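Local coordinates for protein K7 (Vaccinia virus WR, PDB 3JRV) that helps vaccinia virus evade host innate immunity, a Bcl-2-like virulence factor that binds the RNA helicase DDX3 to block IRF3 activation, and TRAF6 and IRAK2 to block NF-kappa-B, at residues Met132-Asp135 with Asn136-Ile139; Thr90-Asp94 with Gln95-Phe99; Lys115-Ser118 with Glu119-Gln123; Cys105-Ile108 with Thr109-Trp112. All coordinates share one frame; numbering follows the deposited sequence. Where two conformers were deposited one is given.

In the fold
The four contacts are local ones, spaced along an all-helical Bcl-2-like fold that K7 turns to capturing a peptide of DDX3. In chain order they run interaction 2, 4, 3, 1. Interactions 2 and 4 lie on the start and the interior of helix 95-114, their centres about 18 Å apart, and interaction 3 is the loop into which that helix ends, touching interaction 4 through Trp112. Interaction 1 starts helix 134-148 and packs against interaction 2, centre to centre about 9 Å. One end of the molecule thus gathers two helix starts; interaction 3, its centre about 27 Å from that of interaction 1 across the chain's centre, meets the bound peptide, as does interaction 4.

Interaction 1: residues Met132-Asp135 with Asn136-Ile139; sequences MTDD and NINI
Asn136 gives its backbone N-H to Thr133 OG1, the N-cap bond that starts helix 134-148, the last helix of this Bcl-2-like fold. The 3.1 Å from Asn136 N to Thr133 OG1 can be spanned because chi1 of Thr133 is 56°, which sets the hydroxyl between backbone N and carbonyl carbon. The Asn136 side chain then passes at a slant beside the cap, CB 3.5 Å from Thr133 OG1, and its ND2 is taken up by the carbonyls of Leu131 and Val92, tying the helix start to the chain before it and to a separate loop. Next comes Ile137, whose N meets Thr133 O at 2.9 Å in an almost straight bond (176°). Its branch CG1 lies over the same turn, 3.4 Å from Thr133 O and 4.0 Å from CB of the selenomethionine Met132; both side chains rest on Ile26 and Ile27 of helix 26-42. Asn138 continues the helical pattern, N to Asp134 O, while its OD1 accepts from Arg23 NE. Through NH2, Arg23 also forms a salt bridge with Asp134, so a single arginine joins Asp134 to Asn138, one turn further on. Last in the series, Ile139 donates its N to Asp135 O at 2.8 Å, and its side chain crosses that of Asp135 at a slant, bringing CD1 to 3.7 Å from Asp135 OD2.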
loop_
_atom_site.group_PDB
_atom_site.type_symbol
_atom_site.label_atom_id
_atom_site.label_comp_id
_atom_site.label_asym_id
_atom_site.label_seq_id
_atom_site.Cartn_x
_atom_site.Cartn_y
_atom_site.Cartn_z
HETATM N N MSE A 132 7.177 3.518 7.906
HETATM C CA MSE A 132 6.161 4.063 8.809
HETATM C C MSE A 132 6.828 4.426 10.133
HETATM O O MSE A 132 6.531 3.855 11.184
HETATM C CB MSE A 132 5.016 3.051 9.020
HETATM C CG MSE A 132 4.199 2.756 7.724
HETATM SE SE MSE A 132 3.662 4.245 6.504
HETATM C CE MSE A 132 2.643 5.289 7.773
ATOM N N THR A 133 7.707 5.425 10.083
ATOM C CA THR A 133 8.238 6.059 11.306
ATOM C C THR A 133 7.076 6.688 12.065
ATOM O O THR A 133 6.010 6.950 11.486
ATOM C CB THR A 133 9.191 7.222 10.941
ATOM O OG1 THR A 133 8.505 8.171 10.105
ATOM C CG2 THR A 133 10.388 6.713 10.162
ATOM N N ASP A 134 7.319 7.095 13.312
ATOM C CA ASP A 134 6.240 7.771 14.061
ATOM C C ASP A 134 5.755 9.042 13.349
ATOM O O ASP A 134 4.557 9.313 13.288
ATOM C CB ASP A 134 6.699 8.072 15.496
ATOM C CG ASP A 134 6.635 6.855 16.407
ATOM O OD1 ASP A 134 5.800 5.967 16.147
ATOM O OD2 ASP A 134 7.428 6.781 17.384
ATOM N N ASP A 135 6.662 9.784 12.718
ATOM C CA ASP A 135 6.216 10.995 12.026
ATOM C C ASP A 135 5.353 10.668 10.827
ATOM O O ASP A 135 4.336 11.336 10.572
ATOM C CB ASP A 135 7.401 11.887 11.618
ATOM C CG ASP A 135 6.975 13.291 11.163
ATOM O OD1 ASP A 135 6.202 14.008 11.861
ATOM O OD2 ASP A 135 7.444 13.698 10.078
ATOM N N ASN A 136 5.745 9.625 10.095
ATOM C CA ASN A 136 4.962 9.268 8.929
ATOM C C ASN A 136 3.588 8.718 9.320
ATOM O O ASN A 136 2.601 8.947 8.647
ATOM C CB ASN A 136 5.730 8.292 8.023
ATOM C CG ASN A 136 6.791 9.020 7.207
ATOM O OD1 ASN A 136 6.685 10.244 7.011
ATOM N ND2 ASN A 136 7.782 8.300 6.706
ATOM N N ILE A 137 3.558 7.910 10.373
ATOM C CA ILE A 137 2.275 7.453 10.939
ATOM C C ILE A 137 1.379 8.636 11.271
ATOM O O ILE A 137 0.203 8.660 10.899
ATOM C CB ILE A 137 2.480 6.569 12.178
ATOM C CG1 ILE A 137 3.113 5.256 11.734
ATOM C CG2 ILE A 137 1.131 6.369 12.927
ATOM C CD1 ILE A 137 3.519 4.380 12.912
ATOM N N ASN A 138 1.963 9.654 11.913
ATOM C CA ASN A 138 1.180 10.827 12.256
ATOM C C ASN A 138 0.703 11.615 11.036
ATOM O O ASN A 138 -0.451 12.049 10.993
ATOM C CB ASN A 138 1.966 11.704 13.215
ATOM C CG ASN A 138 2.014 11.082 14.626
ATOM O OD1 ASN A 138 1.174 10.224 14.976
ATOM N ND2 ASN A 138 2.996 11.469 15.413
ATOM N N ILE A 139 1.588 11.770 10.043
ATOM C CA ILE A 139 1.218 12.469 8.820
ATOM C C ILE A 139 -0.012 11.747 8.220
ATOM O O ILE A 139 -0.979 12.372 7.798
ATOM C CB ILE A 139 2.373 12.479 7.808
ATOM C CG1 ILE A 139 3.437 13.486 8.279
ATOM C CG2 ILE A 139 1.848 12.860 6.390
ATOM C CD1 ILE A 139 4.752 13.329 7.578
HETATM O O HOH W 1 8.374 12.041 8.103
HETATM O O HOH W 2 5.330 13.589 14.343
#

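Interaction 2: residues Thr90-Asp94 with Gln95-Phe99; sequences TKVHD and QESLF
Asp94 bends its carboxylate forward onto Ser97, and each atom of that side chain has a part in the turn. At CB the chain leaves the backbone beside the Gln95 peptide; with chi1 at 65°, CG then sits between the backbone N and the carbonyl carbon of Asp94 and is carried to 3.6 Å from Ser97 CB. Beyond CG the two oxygens divide the work. OD1 rests against the serine methylene, 3.1 Å from Ser97 CB. OD2 accepts the Ser97 backbone N-H at 3.0 Å, and the bond is nearly straight at 169°, although the donor approaches from above the carboxylate plane, 49° out of it. A water serves OD2 as well, donating to it while accepting from Glu96 N at 2.9 Å, so the water links a second N-H of the first turn to the same oxygen. On the backbone, Asp94 O takes Leu98 N at 2.8 Å, the first regular helical bond. Val92 closes the apolar side: its CG1, anti to the backbone N, packs 3.5 Å from Leu98 CA, and both side chains touch Leu131. Aspartate at the N-cap, its side chain accepting from the third residue beyond, is a classic way to begin a helix, here helix 95-114 of the Bcl-2-like bundle.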
loop_
_atom_site.group_PDB
_atom_site.type_symbol
_atom_site.label_atom_id
_atom_site.label_comp_id
_atom_site.label_asym_id
_atom_site.label_seq_id
_atom_site.Cartn_x
_atom_site.Cartn_y
_atom_site.Cartn_z
ATOM N N THR A 90 13.832 4.256 4.019
ATOM C CA THR A 90 14.407 5.029 5.132
ATOM C C THR A 90 14.639 6.485 4.751
ATOM O O THR A 90 14.954 7.292 5.621
ATOM C CB THR A 90 15.775 4.502 5.647
ATOM O OG1 THR A 90 16.763 4.648 4.609
ATOM C CG2 THR A 90 15.688 3.042 6.110
ATOM N N LYS A 91 14.441 6.832 3.485
ATOM C CA LYS A 91 14.669 8.200 3.015
ATOM C C LYS A 91 13.376 8.970 2.742
ATOM O O LYS A 91 13.386 10.073 2.163
ATOM C CB LYS A 91 15.601 8.205 1.788
ATOM C CG LYS A 91 16.854 7.373 2.018
ATOM C CD LYS A 91 17.852 8.075 2.941
ATOM C CE LYS A 91 19.169 7.297 3.158
ATOM N NZ LYS A 91 19.875 6.904 1.906
ATOM N N VAL A 92 12.256 8.399 3.187
ATOM C CA VAL A 92 10.941 8.986 2.902
ATOM C C VAL A 92 10.479 9.761 4.134
ATOM O O VAL A 92 10.196 9.179 5.190
ATOM C CB VAL A 92 9.889 7.875 2.557
ATOM C CG1 VAL A 92 8.512 8.504 2.415
ATOM C CG2 VAL A 92 10.261 7.203 1.230
ATOM N N HIS A 93 10.479 11.084 4.007
ATOM C CA HIS A 93 10.299 11.949 5.171
ATOM C C HIS A 93 9.351 13.132 4.998
ATOM O O HIS A 93 9.458 14.120 5.737
ATOM C CB HIS A 93 11.668 12.442 5.646
ATOM C CG HIS A 93 12.564 11.337 6.105
ATOM N ND1 HIS A 93 12.223 10.475 7.132
ATOM C CD2 HIS A 93 13.795 10.960 5.685
ATOM C CE1 HIS A 93 13.176 9.569 7.270
ATOM N NE2 HIS A 93 14.142 9.845 6.410
ATOM N N ASP A 94 8.438 13.080 4.035
ATOM C CA ASP A 94 7.475 14.161 3.895
ATOM C C ASP A 94 6.183 13.591 3.338
ATOM O O ASP A 94 6.177 12.449 2.802
ATOM C CB ASP A 94 8.013 15.251 2.958
ATOM C CG ASP A 94 8.194 14.746 1.508
ATOM O OD1 ASP A 94 9.277 14.198 1.159
ATOM O OD2 ASP A 94 7.254 14.886 0.711
ATOM N N GLN A 95 5.101 14.350 3.472
ATOM C CA GLN A 95 3.782 13.815 3.142
ATOM C C GLN A 95 3.702 13.354 1.672
ATOM O O GLN A 95 3.171 12.279 1.380
ATOM C CB GLN A 95 2.682 14.859 3.441
ATOM C CG GLN A 95 1.297 14.397 3.116
ATOM C CD GLN A 95 0.266 15.334 3.652
ATOM O OE1 GLN A 95 0.299 15.688 4.843
ATOM N NE2 GLN A 95 -0.653 15.747 2.797
ATOM N N GLU A 96 4.152 14.176 0.734
ATOM C CA GLU A 96 3.944 13.824 -0.669
ATOM C C GLU A 96 4.745 12.563 -1.010
ATOM O O GLU A 96 4.219 11.655 -1.687
ATOM C CB GLU A 96 4.340 14.935 -1.650
ATOM C CG GLU A 96 3.884 14.630 -3.097
ATOM C CD GLU A 96 4.198 15.769 -4.116
ATOM O OE1 GLU A 96 5.019 16.662 -3.776
ATOM O OE2 GLU A 96 3.651 15.757 -5.261
ATOM N N SER A 97 5.988 12.510 -0.545
ATOM C CA SER A 97 6.848 11.349 -0.787
ATOM C C SER A 97 6.248 10.098 -0.130
ATOM O O SER A 97 6.258 9.003 -0.715
ATOM C CB SER A 97 8.274 11.601 -0.266
ATOM O OG SER A 97 9.092 10.540 -0.687
ATOM N N LEU A 98 5.693 10.259 1.072
ATOM C CA LEU A 98 5.118 9.121 1.782
ATOM C C LEU A 98 3.930 8.578 0.961
ATOM O O LEU A 98 3.795 7.339 0.773
ATOM C CB LEU A 98 4.677 9.569 3.187
ATOM C CG LEU A 98 3.853 8.527 3.986
ATOM C CD1 LEU A 98 4.736 7.280 4.235
ATOM C CD2 LEU A 98 3.424 9.180 5.320
ATOM N N PHE A 99 3.014 9.471 0.578
ATOM C CA PHE A 99 1.802 9.040 -0.149
ATOM C C PHE A 99 2.165 8.456 -1.504
ATOM O O PHE A 99 1.562 7.466 -1.936
ATOM C CB PHE A 99 0.733 10.131 -0.290
ATOM C CG PHE A 99 0.183 10.653 1.016
ATOM C CD1 PHE A 99 0.507 10.058 2.231
ATOM C CD2 PHE A 99 -0.717 11.718 0.995
ATOM C CE1 PHE A 99 -0.036 10.571 3.464
ATOM C CE2 PHE A 99 -1.264 12.251 2.213
ATOM C CZ PHE A 99 -0.944 11.648 3.429
HETATM O O HOH W 3 11.665 11.147 -0.300
HETATM O O HOH W 4 5.166 16.924 1.071
#

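Interaction 3: residues Lys115-Ser118 with Glu119-Gln123; sequences KKIS and ESRFQ
Ser118 O receives the backbone N-H of Arg121 at 3.0 Å, the bond that closes a short 3-10 turn through Glu119 and Ser120. The donor arrives 38° out of the carbonyl plane, and the N-H points well at the oxygen (162°). A second, longer step follows, Phe122 N to Glu119 O at 3.2 Å, carrying the winding a little further. Outside this backbone frame the side chains of Ile117 and Arg121 meet at a slant. Ile117 turns its CG2 branch onto the arginine, 3.5 Å from Arg121 CG, and the same methyl stands over one face of the guanidinium, toward its rim. Arg121 bends at chi2 (-68°), bringing its flat head back over the isoleucine, where NH2 comes to 3.9 Å from Ile117 CD1. Phe122, for its part, lays a ring face against the turn, with Glu119 CA 3.6 Å above the plane and over its centre. The ring then meets Tyr7 edge to face, and an aromatic side chain of the bound peptide in the same manner, while Gln123 hydrogen-bonds the peptide through its backbone and NE2. All this lies in the loop between helix 95-114, which ends in a Schellman motif with Lys116 as the C-prime residue, and helix 128-131; Ile117 O accepts from Asn38 ND2, and Ser118 packs on Asn38 and Val42 of helix 26-42.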
loop_
_atom_site.group_PDB
_atom_site.type_symbol
_atom_site.label_atom_id
_atom_site.label_comp_id
_atom_site.label_asym_id
_atom_site.label_seq_id
_atom_site.Cartn_x
_atom_site.Cartn_y
_atom_site.Cartn_z
ATOM N N LYS A 115 -0.163 -9.954 -13.552
ATOM C CA LYS A 115 0.789 -10.904 -14.161
ATOM C C LYS A 115 0.720 -12.299 -13.530
ATOM O O LYS A 115 1.626 -13.127 -13.736
ATOM C CB LYS A 115 2.229 -10.374 -14.021
ATOM C CG LYS A 115 2.496 -9.103 -14.805
ATOM C CD LYS A 115 2.072 -9.177 -16.270
ATOM C CE LYS A 115 2.250 -7.827 -16.939
ATOM N NZ LYS A 115 2.600 -7.968 -18.386
ATOM N N LYS A 116 -0.319 -12.540 -12.732
ATOM C CA LYS A 116 -0.476 -13.818 -12.004
ATOM C C LYS A 116 0.691 -14.117 -11.037
ATOM O O LYS A 116 1.091 -15.294 -10.811
ATOM C CB LYS A 116 -0.729 -14.997 -12.976
ATOM C CG LYS A 116 -2.091 -14.933 -13.665
ATOM C CD LYS A 116 -2.315 -16.119 -14.614
ATOM C CE LYS A 116 -3.473 -15.842 -15.572
ATOM N NZ LYS A 116 -4.766 -15.848 -14.814
ATOM N N ILE A 117 1.175 -13.053 -10.393
ATOM C CA ILE A 117 2.221 -13.155 -9.410
ATOM C C ILE A 117 1.646 -12.760 -8.061
ATOM O O ILE A 117 0.938 -11.734 -7.973
ATOM C CB ILE A 117 3.376 -12.219 -9.754
ATOM C CG1 ILE A 117 4.116 -12.741 -11.005
ATOM C CG2 ILE A 117 4.349 -12.208 -8.609
ATOM C CD1 ILE A 117 5.111 -11.722 -11.574
ATOM N N SER A 118 1.934 -13.536 -7.018
ATOM C CA SER A 118 1.413 -13.213 -5.680
ATOM C C SER A 118 2.356 -13.719 -4.600
ATOM O O SER A 118 3.322 -13.010 -4.236
ATOM C CB SER A 118 -0.028 -13.757 -5.486
ATOM O OG SER A 118 -0.089 -15.168 -5.651
ATOM N N GLU A 119 2.200 -14.979 -4.176
ATOM C CA GLU A 119 2.932 -15.470 -3.026
ATOM C C GLU A 119 4.448 -15.528 -3.212
ATOM O O GLU A 119 5.189 -15.443 -2.236
ATOM C CB GLU A 119 2.395 -16.856 -2.627
ATOM C CG GLU A 119 0.888 -16.807 -2.475
ATOM C CD GLU A 119 0.327 -18.105 -1.942
ATOM O OE1 GLU A 119 0.894 -18.617 -0.964
ATOM O OE2 GLU A 119 -0.655 -18.586 -2.525
ATOM N N SER A 120 4.904 -15.660 -4.454
ATOM C CA SER A 120 6.337 -15.778 -4.709
ATOM C C SER A 120 7.058 -14.462 -4.408
ATOM O O SER A 120 8.284 -14.455 -4.252
ATOM C CB SER A 120 6.610 -16.218 -6.163
ATOM O OG SER A 120 6.301 -15.138 -7.033
ATOM N N ARG A 121 6.302 -13.375 -4.230
ATOM C CA ARG A 121 6.905 -12.054 -3.910
ATOM C C ARG A 121 6.499 -11.523 -2.550
ATOM O O ARG A 121 6.763 -10.326 -2.208
ATOM C CB ARG A 121 6.519 -11.009 -4.975
ATOM C CG ARG A 121 6.939 -11.393 -6.384
ATOM C CD ARG A 121 8.432 -11.383 -6.573
ATOM N NE ARG A 121 8.710 -11.220 -7.998
ATOM C CZ ARG A 121 8.527 -12.176 -8.910
ATOM N NH1 ARG A 121 8.138 -13.401 -8.545
ATOM N NH2 ARG A 121 8.768 -11.922 -10.195
ATOM N N PHE A 122 5.914 -12.395 -1.735
ATOM C CA PHE A 122 5.720 -11.992 -0.336
ATOM C C PHE A 122 7.071 -11.618 0.297
ATOM O O PHE A 122 8.151 -12.171 -0.043
ATOM C CB PHE A 122 5.098 -13.118 0.495
ATOM C CG PHE A 122 3.651 -13.428 0.188
ATOM C CD1 PHE A 122 2.800 -12.502 -0.413
ATOM C CD2 PHE A 122 3.116 -14.625 0.663
ATOM C CE1 PHE A 122 1.442 -12.792 -0.610
ATOM C CE2 PHE A 122 1.751 -14.920 0.480
ATOM C CZ PHE A 122 0.912 -14.013 -0.146
ATOM N N GLN A 123 6.997 -10.684 1.244
ATOM C CA GLN A 123 8.159 -10.257 2.046
ATOM C C GLN A 123 9.280 -9.697 1.197
ATOM O O GLN A 123 10.455 -9.947 1.493
ATOM C CB GLN A 123 8.653 -11.380 2.979
ATOM C CG GLN A 123 7.578 -11.824 3.984
ATOM C CD GLN A 123 8.037 -12.992 4.845
ATOM O OE1 GLN A 123 8.858 -13.801 4.406
ATOM N NE2 GLN A 123 7.453 -13.138 6.032
#

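Interaction 4: residues Cys105-Ile108 with Thr109-Trp112; sequences CAKI and TEHW
Ile108 presses a methyl onto the indole of Trp112, four residues further along helix 95-114. Its CG2 lies 3.5 Å from the centroid of the six-membered ring and just 10° off the ring normal, a CH-pi contact over the face. The two side chains run alongside each other; because CG1 of Ile108 turns anti to the carbonyl carbon (chi1 -70°), CG2 is left on the carbonyl side, facing the ring. Backbone bonds fix the spacing, among them Trp112 N to Ile108 O at 2.9 Å and Thr109 N to Cys105 O at 3.0 Å. Along another side of the helix, Lys107 and Glu110 point the same way, yet Lys107 NZ stays 5.1 Å from Glu110 OE1, too far for a salt bridge. Instead a water donates to both Glu110 OE1 and Lys107 O, 2.9 Å from each, while Glu110 OE2 pairs with Arg37 of helix 26-42. Thr109 is tied to that helix too, OG1 to Ile34 O, with its CG2 3.5 Å from Cys105 O. Further out, Met80 of helix 70-80 packs on both Ile108 and Trp112, Val77 touches Ile108, and Arg121 forms a cation-pi contact with the indole. Cys105 and Thr109 pack on an aromatic side chain of the bound peptide. The indole's pi system therefore meets a weakly polarised methyl on one face and, from Arg121, a cation, both of which would probably draw on its electron density.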
loop_
_atom_site.group_PDB
_atom_site.type_symbol
_atom_site.label_atom_id
_atom_site.label_comp_id
_atom_site.label_asym_id
_atom_site.label_seq_id
_atom_site.Cartn_x
_atom_site.Cartn_y
_atom_site.Cartn_z
ATOM N N CYS A 105 3.833 1.246 -3.958
ATOM C CA CYS A 105 3.717 -0.119 -3.444
ATOM C C CYS A 105 2.419 -0.746 -3.958
ATOM O O CYS A 105 2.422 -1.935 -4.336
ATOM C CB CYS A 105 3.751 -0.142 -1.920
ATOM S SG CYS A 105 5.381 0.193 -1.273
ATOM N N ALA A 106 1.319 0.012 -3.946
ATOM C CA ALA A 106 0.027 -0.526 -4.431
ATOM C C ALA A 106 0.133 -0.845 -5.921
ATOM O O ALA A 106 -0.411 -1.861 -6.389
ATOM C CB ALA A 106 -1.095 0.475 -4.204
ATOM N N LYS A 107 0.754 0.049 -6.693
ATOM C CA LYS A 107 0.904 -0.220 -8.135
ATOM C C LYS A 107 1.698 -1.488 -8.355
ATOM O O LYS A 107 1.391 -2.242 -9.307
ATOM C CB LYS A 107 1.518 0.975 -8.879
ATOM C CG LYS A 107 0.525 2.130 -8.973
ATOM C CD LYS A 107 -0.507 1.974 -10.090
ATOM C CE LYS A 107 -0.135 2.805 -11.318
ATOM N NZ LYS A 107 -1.351 3.407 -11.961
ATOM N N ILE A 108 2.738 -1.708 -7.558
ATOM C CA ILE A 108 3.597 -2.877 -7.752
ATOM C C ILE A 108 2.780 -4.151 -7.442
ATOM O O ILE A 108 2.790 -5.092 -8.228
ATOM C CB ILE A 108 4.816 -2.839 -6.843
ATOM C CG1 ILE A 108 5.768 -1.726 -7.324
ATOM C CG2 ILE A 108 5.524 -4.203 -6.804
ATOM C CD1 ILE A 108 6.772 -1.341 -6.266
ATOM N N THR A 109 2.120 -4.208 -6.281
ATOM C CA THR A 109 1.415 -5.453 -5.953
ATOM C C THR A 109 0.193 -5.679 -6.861
ATOM O O THR A 109 -0.137 -6.831 -7.181
ATOM C CB THR A 109 1.033 -5.543 -4.475
ATOM O OG1 THR A 109 0.027 -4.560 -4.184
ATOM C CG2 THR A 109 2.287 -5.330 -3.624
ATOM N N GLU A 110 -0.467 -4.621 -7.325
ATOM C CA GLU A 110 -1.527 -4.742 -8.336
ATOM C C GLU A 110 -0.938 -5.296 -9.643
ATOM O O GLU A 110 -1.510 -6.211 -10.258
ATOM C CB GLU A 110 -2.120 -3.369 -8.628
ATOM C CG GLU A 110 -3.077 -3.401 -9.781
ATOM C CD GLU A 110 -3.735 -2.075 -10.000
ATOM O OE1 GLU A 110 -3.069 -1.179 -10.549
ATOM O OE2 GLU A 110 -4.919 -1.947 -9.626
ATOM N N HIS A 111 0.224 -4.764 -10.033
ATOM C CA HIS A 111 0.843 -5.163 -11.301
ATOM C C HIS A 111 1.157 -6.665 -11.232
ATOM O O HIS A 111 0.906 -7.415 -12.202
ATOM C CB HIS A 111 2.130 -4.347 -11.552
ATOM C CG HIS A 111 2.860 -4.769 -12.790
ATOM N ND1 HIS A 111 2.390 -4.462 -14.047
ATOM C CD2 HIS A 111 3.959 -5.536 -12.973
ATOM C CE1 HIS A 111 3.166 -5.026 -14.958
ATOM N NE2 HIS A 111 4.129 -5.683 -14.335
ATOM N N TRP A 112 1.734 -7.093 -10.107
ATOM C CA TRP A 112 2.028 -8.509 -9.885
ATOM C C TRP A 112 0.724 -9.300 -10.083
ATOM O O TRP A 112 0.689 -10.306 -10.805
ATOM C CB TRP A 112 2.634 -8.756 -8.501
ATOM C CG TRP A 112 4.027 -8.337 -8.409
ATOM C CD1 TRP A 112 4.928 -8.283 -9.455
ATOM C CD2 TRP A 112 4.778 -8.023 -7.222
ATOM N NE1 TRP A 112 6.172 -7.944 -8.984
ATOM C CE2 TRP A 112 6.104 -7.741 -7.630
ATOM C CE3 TRP A 112 4.455 -7.938 -5.868
ATOM C CZ2 TRP A 112 7.102 -7.365 -6.727
ATOM C CZ3 TRP A 112 5.452 -7.554 -4.960
ATOM C CH2 TRP A 112 6.762 -7.291 -5.404
HETATM O O HOH W 5 -0.337 -1.466 -11.491
#